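Local atomic coordinates of putative lipase (Bacteroides thetaiotaomicron VPI-5482, PDB entry 3BZW), a protein that probably hydrolyses lipid esters as an SGNH-type (GDSL-like) hydrolase, perhaps acting as a lysophospholipase. Residues Val29-Asp34 and Lys47-Phe52; Phe62-Ser67 and Lys82-Gly87; Asp90-Phe95 and Lys156-Lys161. All coordinates share one frame; numbering follows the deposited sequence.

Contact 1: residues Val29-Asp34 and Lys47-Phe52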
loop_
_atom_site.group_PDB
_atom_site.type_symbol
_atom_site.label_atom_id
_atom_site.label_comp_id
_atom_site.label_asym_id
_atom_site.label_seq_id
_atom_site.Cartn_x
_atom_site.Cartn_y
_atom_site.Cartn_z
ATOM N N VAL A 29 -2.724 16.532 -43.948
ATOM C CA VAL A 29 -1.973 15.994 -42.821
ATOM C C VAL A 29 -0.663 15.300 -43.165
ATOM O O VAL A 29 -0.576 14.537 -44.129
ATOM C CB VAL A 29 -2.850 14.993 -42.024
ATOM C CG1 VAL A 29 -2.071 14.446 -40.838
ATOM C CG2 VAL A 29 -4.129 15.680 -41.553
ATOM N N GLY A 30 0.358 15.572 -42.361
ATOM C CA GLY A 30 1.645 14.935 -42.561
ATOM C C GLY A 30 1.704 13.723 -41.652
ATOM O O GLY A 30 1.403 13.830 -40.464
ATOM N N TYR A 31 2.074 12.568 -42.197
ATOM C CA TYR A 31 2.152 11.353 -41.393
ATOM C C TYR A 31 3.592 10.881 -41.230
ATOM O O TYR A 31 4.225 10.423 -42.183
ATOM C CB TYR A 31 1.310 10.241 -42.025
ATOM C CG TYR A 31 -0.170 10.559 -42.128
ATOM C CD1 TYR A 31 -0.687 11.248 -43.228
ATOM C CD2 TYR A 31 -1.055 10.154 -41.132
ATOM C CE1 TYR A 31 -2.056 11.520 -43.334
ATOM C CE2 TYR A 31 -2.418 10.421 -41.223
ATOM C CZ TYR A 31 -2.915 11.101 -42.324
ATOM O OH TYR A 31 -4.267 11.340 -42.418
ATOM N N ILE A 32 4.098 10.991 -40.007
ATOM C CA ILE A 32 5.465 10.602 -39.683
ATOM C C ILE A 32 5.483 9.266 -38.947
ATOM O O ILE A 32 4.669 9.036 -38.051
ATOM C CB ILE A 32 6.123 11.701 -38.807
ATOM C CG1 ILE A 32 6.272 12.979 -39.637
ATOM C CG2 ILE A 32 7.473 11.228 -38.261
ATOM C CD1 ILE A 32 6.790 14.172 -38.860
ATOM N N GLY A 33 6.399 8.376 -39.331
ATOM C CA GLY A 33 6.469 7.088 -38.658
ATOM C C GLY A 33 7.345 6.006 -39.271
ATOM O O GLY A 33 8.403 6.283 -39.843
ATOM N N ASP A 34 6.895 4.758 -39.142
ATOM C CA ASP A 34 7.637 3.610 -39.649
ATOM C C ASP A 34 6.878 2.802 -40.702
ATOM O O ASP A 34 6.064 3.344 -41.445
ATOM C CB ASP A 34 8.055 2.694 -38.485
ATOM C CG ASP A 34 6.896 2.352 -37.558
ATOM O OD1 ASP A 34 5.775 2.115 -38.055
ATOM O OD2 ASP A 34 7.109 2.310 -36.327
ATOM N N LYS A 47 -3.864 -1.584 -47.390
ATOM C CA LYS A 47 -4.376 -0.230 -47.571
ATOM C C LYS A 47 -4.134 0.405 -46.204
ATOM O O LYS A 47 -4.639 -0.086 -45.190
ATOM C CB LYS A 47 -5.870 -0.259 -47.899
ATOM C CG LYS A 47 -6.480 1.108 -48.174
ATOM C CD LYS A 47 -7.914 0.970 -48.664
ATOM C CE LYS A 47 -8.533 2.324 -48.965
ATOM N NZ LYS A 47 -9.941 2.188 -49.432
ATOM N N LYS A 48 -3.351 1.480 -46.177
ATOM C CA LYS A 48 -3.003 2.143 -44.920
ATOM C C LYS A 48 -4.052 3.083 -44.322
ATOM O O LYS A 48 -4.915 3.612 -45.028
ATOM C CB LYS A 48 -1.663 2.873 -45.076
ATOM C CG LYS A 48 -0.452 1.931 -45.173
ATOM C CD LYS A 48 -0.396 1.174 -46.507
ATOM C CE LYS A 48 0.753 0.169 -46.534
ATOM N NZ LYS A 48 0.882 -0.516 -47.861
ATOM N N TYR A 49 -3.955 3.289 -43.011
ATOM C CA TYR A 49 -4.906 4.127 -42.294
ATOM C C TYR A 49 -5.102 5.522 -42.885
ATOM O O TYR A 49 -6.225 6.027 -42.916
ATOM C CB TYR A 49 -4.515 4.212 -40.810
ATOM C CG TYR A 49 -3.238 4.969 -40.516
ATOM C CD1 TYR A 49 -3.265 6.336 -40.244
ATOM C CD2 TYR A 49 -2.006 4.315 -40.485
ATOM C CE1 TYR A 49 -2.096 7.036 -39.943
ATOM C CE2 TYR A 49 -0.828 5.007 -40.189
ATOM C CZ TYR A 49 -0.883 6.365 -39.918
ATOM O OH TYR A 49 0.269 7.053 -39.610
ATOM N N TRP A 50 -4.031 6.148 -43.361
ATOM C CA TRP A 50 -4.166 7.481 -43.937
ATOM C C TRP A 50 -4.914 7.456 -45.269
ATOM O O TRP A 50 -5.449 8.474 -45.713
ATOM C CB TRP A 50 -2.795 8.147 -44.113
ATOM C CG TRP A 50 -1.712 7.240 -44.606
ATOM C CD1 TRP A 50 -0.754 6.621 -43.854
ATOM C CD2 TRP A 50 -1.483 6.837 -45.957
ATOM N NE1 TRP A 50 0.061 5.856 -44.653
ATOM C CE2 TRP A 50 -0.366 5.970 -45.951
ATOM C CE3 TRP A 50 -2.112 7.122 -47.178
ATOM C CZ2 TRP A 50 0.136 5.384 -47.116
ATOM C CZ3 TRP A 50 -1.610 6.537 -48.341
ATOM C CH2 TRP A 50 -0.496 5.678 -48.297
ATOM N N ASP A 51 -4.956 6.287 -45.900
ATOM C CA ASP A 51 -5.654 6.136 -47.171
ATOM C C ASP A 51 -7.160 6.108 -46.891
ATOM O O ASP A 51 -7.965 6.625 -47.668
ATOM C CB ASP A 51 -5.227 4.836 -47.852
ATOM C CG ASP A 51 -5.192 4.953 -49.361
ATOM O OD1 ASP A 51 -6.128 5.547 -49.933
ATOM O OD2 ASP A 51 -4.232 4.447 -49.975
ATOM N N PHE A 52 -7.536 5.499 -45.770
ATOM C CA PHE A 52 -8.939 5.434 -45.379
ATOM C C PHE A 52 -9.413 6.819 -44.954
ATOM O O PHE A 52 -10.544 7.213 -45.244
ATOM C CB PHE A 52 -9.128 4.450 -44.226
ATOM C CG PHE A 52 -9.113 3.012 -44.651
ATOM C CD1 PHE A 52 -10.195 2.466 -45.337
ATOM C CD2 PHE A 52 -8.020 2.201 -44.361
ATOM C CE1 PHE A 52 -10.196 1.126 -45.732
ATOM C CE2 PHE A 52 -8.005 0.857 -44.750
ATOM C CZ PHE A 52 -9.096 0.319 -45.435
HETATM O O HOH W 1 -5.078 11.159 -45.119
#

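Contact 2: residues Phe62-Ser67 and Lys82-Gly87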
loop_
_atom_site.group_PDB
_atom_site.type_symbol
_atom_site.label_atom_id
_atom_site.label_comp_id
_atom_site.label_asym_id
_atom_site.label_seq_id
_atom_site.Cartn_x
_atom_site.Cartn_y
_atom_site.Cartn_z
ATOM N N PHE A 62 0.433 13.521 -46.592
ATOM C CA PHE A 62 1.821 13.755 -46.967
ATOM C C PHE A 62 2.516 12.730 -46.065
ATOM O O PHE A 62 2.750 12.981 -44.882
ATOM C CB PHE A 62 2.252 15.184 -46.618
ATOM C CG PHE A 62 1.476 16.254 -47.348
ATOM C CD1 PHE A 62 1.201 16.135 -48.711
ATOM C CD2 PHE A 62 1.053 17.399 -46.681
ATOM C CE1 PHE A 62 0.517 17.143 -49.392
ATOM C CE2 PHE A 62 0.369 18.412 -47.354
ATOM C CZ PHE A 62 0.102 18.281 -48.713
ATOM N N VAL A 63 2.822 11.567 -46.631
ATOM C CA VAL A 63 3.417 10.470 -45.869
ATOM C C VAL A 63 4.932 10.367 -45.922
ATOM O O VAL A 63 5.529 10.303 -46.999
ATOM C CB VAL A 63 2.817 9.119 -46.321
ATOM C CG1 VAL A 63 3.336 7.994 -45.445
ATOM C CG2 VAL A 63 1.299 9.188 -46.274
ATOM N N TYR A 64 5.552 10.324 -44.747
ATOM C CA TYR A 64 6.999 10.237 -44.657
ATOM C C TYR A 64 7.489 9.004 -43.911
ATOM O O TYR A 64 8.689 8.741 -43.852
ATOM C CB TYR A 64 7.534 11.523 -44.017
ATOM C CG TYR A 64 7.358 12.693 -44.951
ATOM C CD1 TYR A 64 8.282 12.938 -45.964
ATOM C CD2 TYR A 64 6.205 13.473 -44.912
ATOM C CE1 TYR A 64 8.059 13.923 -46.920
ATOM C CE2 TYR A 64 5.971 14.463 -45.865
ATOM C CZ TYR A 64 6.901 14.678 -46.867
ATOM O OH TYR A 64 6.659 15.627 -47.837
ATOM N N GLY A 65 6.554 8.236 -43.358
ATOM C CA GLY A 65 6.933 7.034 -42.637
ATOM C C GLY A 65 7.684 6.061 -43.527
ATOM O O GLY A 65 7.325 5.854 -44.685
ATOM N N ILE A 66 8.735 5.459 -42.984
ATOM C CA ILE A 66 9.538 4.503 -43.732
ATOM C C ILE A 66 9.825 3.274 -42.878
ATOM O O ILE A 66 10.102 3.388 -41.684
ATOM C CB ILE A 66 10.871 5.136 -44.179
ATOM C CG1 ILE A 66 10.590 6.227 -45.220
ATOM C CG2 ILE A 66 11.797 4.065 -44.749
ATOM C CD1 ILE A 66 11.799 7.078 -45.562
ATOM N N SER A 67 9.759 2.106 -43.504
ATOM C CA SER A 67 10.000 0.847 -42.819
ATOM C C SER A 67 11.276 0.840 -41.986
ATOM O O SER A 67 12.342 1.242 -42.458
ATOM C CB SER A 67 10.047 -0.295 -43.834
ATOM O OG SER A 67 8.813 -0.397 -44.526
ATOM N N LYS A 82 8.369 19.812 -44.084
ATOM C CA LYS A 82 8.419 21.273 -44.139
ATOM C C LYS A 82 8.891 21.725 -45.520
ATOM O O LYS A 82 8.289 22.599 -46.147
ATOM C CB LYS A 82 9.381 21.814 -43.075
ATOM C CG LYS A 82 9.400 23.342 -42.946
ATOM C CD LYS A 82 8.088 23.859 -42.370
ATOM C CE LYS A 82 8.049 25.382 -42.286
ATOM N NZ LYS A 82 9.088 25.939 -41.384
ATOM N N LYS A 83 9.970 21.112 -45.988
ATOM C CA LYS A 83 10.546 21.440 -47.286
ATOM C C LYS A 83 9.577 21.237 -48.449
ATOM O O LYS A 83 9.377 22.131 -49.270
ATOM C CB LYS A 83 11.798 20.591 -47.527
ATOM C CG LYS A 83 12.421 20.774 -48.905
ATOM C CD LYS A 83 13.489 19.719 -49.174
ATOM C CE LYS A 83 13.972 19.776 -50.617
ATOM N NZ LYS A 83 14.967 18.702 -50.930
ATOM N N GLU A 84 8.966 20.061 -48.511
ATOM C CA GLU A 84 8.066 19.742 -49.609
ATOM C C GLU A 84 6.629 20.248 -49.501
ATOM O O GLU A 84 5.997 20.508 -50.524
ATOM C CB GLU A 84 8.056 18.229 -49.833
ATOM C CG GLU A 84 9.453 17.610 -49.865
ATOM C CD GLU A 84 9.430 16.124 -50.157
ATOM O OE1 GLU A 84 8.490 15.448 -49.699
ATOM O OE2 GLU A 84 10.356 15.632 -50.832
ATOM N N HIS A 85 6.108 20.399 -48.283
ATOM C CA HIS A 85 4.724 20.848 -48.116
ATOM C C HIS A 85 4.494 21.840 -46.980
ATOM O O HIS A 85 3.369 21.985 -46.497
ATOM C CB HIS A 85 3.819 19.635 -47.897
ATOM C CG HIS A 85 3.881 18.631 -49.004
ATOM N ND1 HIS A 85 3.391 18.886 -50.266
ATOM C CD2 HIS A 85 4.405 17.383 -49.048
ATOM C CE1 HIS A 85 3.611 17.839 -51.041
ATOM N NE2 HIS A 85 4.225 16.914 -50.327
ATOM N N GLY A 86 5.552 22.524 -46.565
ATOM C CA GLY A 86 5.437 23.481 -45.481
ATOM C C GLY A 86 4.244 24.418 -45.549
ATOM O O GLY A 86 3.559 24.625 -44.548
ATOM N N GLY A 87 3.983 24.980 -46.725
ATOM C CA GLY A 87 2.873 25.907 -46.860
ATOM C C GLY A 87 1.507 25.284 -47.068
ATOM O O GLY A 87 0.508 25.999 -47.142
#

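Contact 3: residues Asp90-Phe95 and Lys156-Lys161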
loop_
_atom_site.group_PDB
_atom_site.type_symbol
_atom_site.label_atom_id
_atom_site.label_comp_id
_atom_site.label_asym_id
_atom_site.label_seq_id
_atom_site.Cartn_x
_atom_site.Cartn_y
_atom_site.Cartn_z
ATOM N N ASP A 90 -1.565 21.164 -42.605
ATOM C CA ASP A 90 -2.414 21.717 -41.549
ATOM C C ASP A 90 -2.173 21.058 -40.199
ATOM O O ASP A 90 -2.254 21.707 -39.160
ATOM C CB ASP A 90 -3.895 21.546 -41.902
ATOM C CG ASP A 90 -4.284 22.292 -43.150
ATOM O OD1 ASP A 90 -3.955 23.494 -43.242
ATOM O OD2 ASP A 90 -4.922 21.680 -44.033
ATOM N N ALA A 91 -1.900 19.761 -40.214
ATOM C CA ALA A 91 -1.660 19.028 -38.974
ATOM C C ALA A 91 -0.632 17.928 -39.198
ATOM O O ALA A 91 -0.325 17.571 -40.336
ATOM C CB ALA A 91 -2.967 18.437 -38.455
ATOM N N ILE A 92 -0.113 17.388 -38.103
ATOM C CA ILE A 92 0.905 16.350 -38.168
ATOM C C ILE A 92 0.679 15.247 -37.145
ATOM O O ILE A 92 0.436 15.518 -35.969
ATOM C CB ILE A 92 2.303 16.948 -37.908
ATOM C CG1 ILE A 92 2.585 18.046 -38.931
ATOM C CG2 ILE A 92 3.373 15.855 -37.974
ATOM C CD1 ILE A 92 3.886 18.757 -38.702
ATOM N N LEU A 93 0.750 14.005 -37.608
ATOM C CA LEU A 93 0.605 12.851 -36.732
ATOM C C LEU A 93 1.947 12.129 -36.682
ATOM O O LEU A 93 2.581 11.903 -37.719
ATOM C CB LEU A 93 -0.467 11.887 -37.250
ATOM C CG LEU A 93 -1.918 12.366 -37.316
ATOM C CD1 LEU A 93 -2.807 11.188 -37.696
ATOM C CD2 LEU A 93 -2.352 12.936 -35.974
ATOM N N VAL A 94 2.382 11.782 -35.476
ATOM C CA VAL A 94 3.645 11.078 -35.289
ATOM C C VAL A 94 3.321 9.732 -34.645
ATOM O O VAL A 94 2.893 9.670 -33.496
ATOM C CB VAL A 94 4.595 11.877 -34.376
ATOM C CG1 VAL A 94 5.955 11.197 -34.322
ATOM C CG2 VAL A 94 4.728 13.312 -34.892
ATOM N N PHE A 95 3.532 8.665 -35.408
ATOM C CA PHE A 95 3.239 7.292 -34.991
ATOM C C PHE A 95 4.583 6.563 -35.053
ATOM O O PHE A 95 4.907 5.938 -36.058
ATOM C CB PHE A 95 2.242 6.716 -36.006
ATOM C CG PHE A 95 1.631 5.403 -35.615
ATOM C CD1 PHE A 95 0.892 4.678 -36.547
ATOM C CD2 PHE A 95 1.767 4.895 -34.329
ATOM C CE1 PHE A 95 0.298 3.467 -36.203
ATOM C CE2 PHE A 95 1.174 3.681 -33.976
ATOM C CZ PHE A 95 0.442 2.970 -34.914
ATOM N N LYS A 156 9.537 23.570 -33.407
ATOM C CA LYS A 156 10.329 24.630 -34.028
ATOM C C LYS A 156 9.913 24.838 -35.486
ATOM O O LYS A 156 9.833 25.972 -35.963
ATOM C CB LYS A 156 11.821 24.283 -33.977
ATOM C CG LYS A 156 12.493 24.548 -32.636
ATOM C CD LYS A 156 13.925 24.024 -32.640
ATOM C CE LYS A 156 14.883 24.989 -31.964
ATOM N NZ LYS A 156 14.999 26.268 -32.727
ATOM N N LEU A 157 9.644 23.739 -36.182
ATOM C CA LEU A 157 9.256 23.795 -37.589
ATOM C C LEU A 157 7.779 24.108 -37.820
ATOM O O LEU A 157 7.422 24.787 -38.787
ATOM C CB LEU A 157 9.598 22.468 -38.272
ATOM C CG LEU A 157 11.077 22.085 -38.360
ATOM C CD1 LEU A 157 11.204 20.626 -38.769
ATOM C CD2 LEU A 157 11.788 22.988 -39.360
ATOM N N PHE A 158 6.925 23.623 -36.926
ATOM C CA PHE A 158 5.485 23.823 -37.054
ATOM C C PHE A 158 4.876 24.316 -35.746
ATOM O O PHE A 158 3.961 23.693 -35.208
ATOM C CB PHE A 158 4.836 22.495 -37.453
ATOM C CG PHE A 158 5.438 21.872 -38.682
ATOM C CD1 PHE A 158 5.093 22.330 -39.950
ATOM C CD2 PHE A 158 6.350 20.825 -38.574
ATOM C CE1 PHE A 158 5.648 21.752 -41.093
ATOM C CE2 PHE A 158 6.910 20.241 -39.710
ATOM C CZ PHE A 158 6.559 20.703 -40.969
ATOM N N PRO A 159 5.353 25.460 -35.231
ATOM C CA PRO A 159 4.843 26.011 -33.972
ATOM C C PRO A 159 3.362 26.374 -33.909
ATOM O O PRO A 159 2.780 26.398 -32.823
ATOM C CB PRO A 159 5.748 27.225 -33.737
ATOM C CG PRO A 159 6.054 27.680 -35.125
ATOM C CD PRO A 159 6.344 26.370 -35.835
ATOM N N ASP A 160 2.749 26.641 -35.059
ATOM C CA ASP A 160 1.340 27.038 -35.089
ATOM C C ASP A 160 0.402 25.952 -35.600
ATOM O O ASP A 160 -0.760 26.221 -35.915
ATOM C CB ASP A 160 1.183 28.293 -35.953
ATOM C CG ASP A 160 1.539 28.047 -37.417
ATOM O OD1 ASP A 160 2.225 27.042 -37.712
ATOM O OD2 ASP A 160 1.146 28.868 -38.270
ATOM N N LYS A 161 0.899 24.723 -35.670
ATOM C CA LYS A 161 0.099 23.614 -36.170
ATOM C C LYS A 161 -0.335 22.637 -35.087
ATOM O O LYS A 161 0.219 22.610 -33.984
ATOM C CB LYS A 161 0.886 22.834 -37.227
ATOM C CG LYS A 161 1.444 23.671 -38.369
ATOM C CD LYS A 161 0.347 24.312 -39.209
ATOM C CE LYS A 161 0.957 25.035 -40.408
ATOM N NZ LYS A 161 -0.062 25.648 -41.295
HETATM O O HOH W 2 -2.971 25.143 -41.448
#

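Contact 1: residues Val29-Asp34 and Lys47-Phe52
Tyr31 of strand 28-33 meets Tyr49 and Trp50 in the first turn of helix 49-57. Its CB points toward the helix, with the Tyr49 hydroxyl as its nearest neighbour there, and CG, anti to the carbonyl carbon (chi1 -62°), carries the ring in against Tyr49 and Trp50 CB. At the near end of the ring, CD2 lies 3.5 Å from Tyr49 CE1, and CE2 is almost as near to the same carbon; the two phenol rings slant across each other with their planes 74° apart. Trp50 CB sits over one face of the Tyr31 ring, 3.5 Å from its centroid and 14° off the normal, a CH-pi contact closest to CE1 and CZ, with CE2 and CD1 a little farther. Val29 CG1 lies over the opposite face, nearer the rim, so an aliphatic carbon backs each face. At the tip, Tyr31 OH donates to a water 2.8 Å away, which in turn donates to Trp50 O. The other polar ends turn elsewhere, Tyr49 OH to Thr37 OG1 and Trp50 NE1 to Thr37 O.

Tyrosine suits this place because it offers broad apolar faces to the helix while its hydroxyl reaches beyond them. The first strand and first helix of this beta-alpha-beta unit are therefore joined by aromatic packing, and the single water lets a buried hydroxyl meet a backbone carbonyl without direct contact between them.

Contact 2: residues Phe62-Ser67 and Lys82-Gly87
Tyr64 OH donates to Glu84 OE1 over 2.6 Å, a short bond that enters the carboxylate on its anti lone pair, away from the other oxygen. With CD anti to CA (chi2 -177°), Glu84 extends far enough to reach that hydroxyl, and a carboxylate suits an exposed place beside a donor. The acceptor lies at the edge of the phenol ring, in its plane, while the carboxylate itself is turned 52° against that ring. His85 CD2 approaches the same hydroxyl oxygen to 3.1 Å, edge on, so a polarised ring carbon and a carboxylate oxygen both crowd round Tyr64 OH.

Deeper in, His85 lies flat on Phe62. Their centroids are 3.7 Å apart and their planes only 5° from parallel, a true face-to-face stack in which His85 CG stands over the middle of the phenyl ring. His85 CB adds a CH-pi contact, 3.9 Å from the Phe62 centroid. Glu84 CB rests against the other face of the imidazole, and Glu88 OE2, beyond the helix end, hydrogen-bonds His85 ND1. Phenylalanine is apt at the strand because it supplies a wide, uncharged platform; an alanine here takes the platform away, which would probably leave a gap beneath the imidazole and set that ring freer to turn.

The end of helix 74-85 is thus fastened to strand 60-63 and the loop after it by one short hydrogen bond near the solvent and one stack further in. With Glu88 at ND1 and pi electrons below, the imidazole may be biased toward its protonated form, which would strengthen the stack.

Contact 3: residues Asp90-Phe95 and Lys156-Lys161
With CG1 anti to the carbonyl carbon and CD1 anti to CA (chi2 176°), Ile92 sends CD1 straight out from strand 91-95 onto a face of the Phe158 ring. The two side chains cross at about a right angle. CD1 stands over the ring near its rim, 3.2 Å from Phe158 CD2 and 3.5 Å from the ring centroid, a tight CH-pi contact. A beta-branched residue suits a strand, and isoleucine's CD1 is long enough to reach the ring.

Lys161 is bent at chi2 (-64°), and the fold in its chain lays CD 3.7 Å from Asp90 O. Its ammonium then runs on to Val89 O, which it hydrogen-bonds. Lys161 NZ and Asp90 OD1 are 4.9 Å apart, too far for a direct bond, but one water bridges them: it donates to Asp90 OD1 over 2.6 Å and accepts from Lys161 NZ at 3.0 Å. The other carboxylate oxygen, Asp90 OD2, takes the backbone N of Lys28. Opposite charges separated by a water should still attract, at a partly exposed border beside the apolar pair.

A type I beta turn runs from Phe158 to Lys161. At this turn Gln229 of the second subunit bonds Pro159 O, and Arg250 of that subunit bonds Lys161 O. The turn steers the chain from helix 143-157 into strand 162-166, which pairs with strand 91-95 through the backbone of Ile92. Leu81 of helix 74-85 touches both Ile92 and Phe158, and Ile163 of strand 162-166 also packs on the phenyl ring.

All three contacts hang on one parallel sheet, where strand 28-33 lies between strands 60-63 and 91-95. Probable hydrogen bonds join them: Tyr31 N to Phe62 O at 2.8 Å links contacts 1 and 2, and Ile32 N to Leu93 O at 2.9 Å links contacts 1 and 3. Contact 1 occupies one face; contacts 2 and 3 share the other, where Lys82 CD packs on Phe158 CE1. Centres lie about 11 Å apart for contacts 1 and 2 and for 2 and 3, and about 14 Å for 1 and 3. From strand 28-33 the chain passes through Gly33, Asp34 and Ser35, consistent with the GDS(L) signature, whose serine is the nucleophile in relatives.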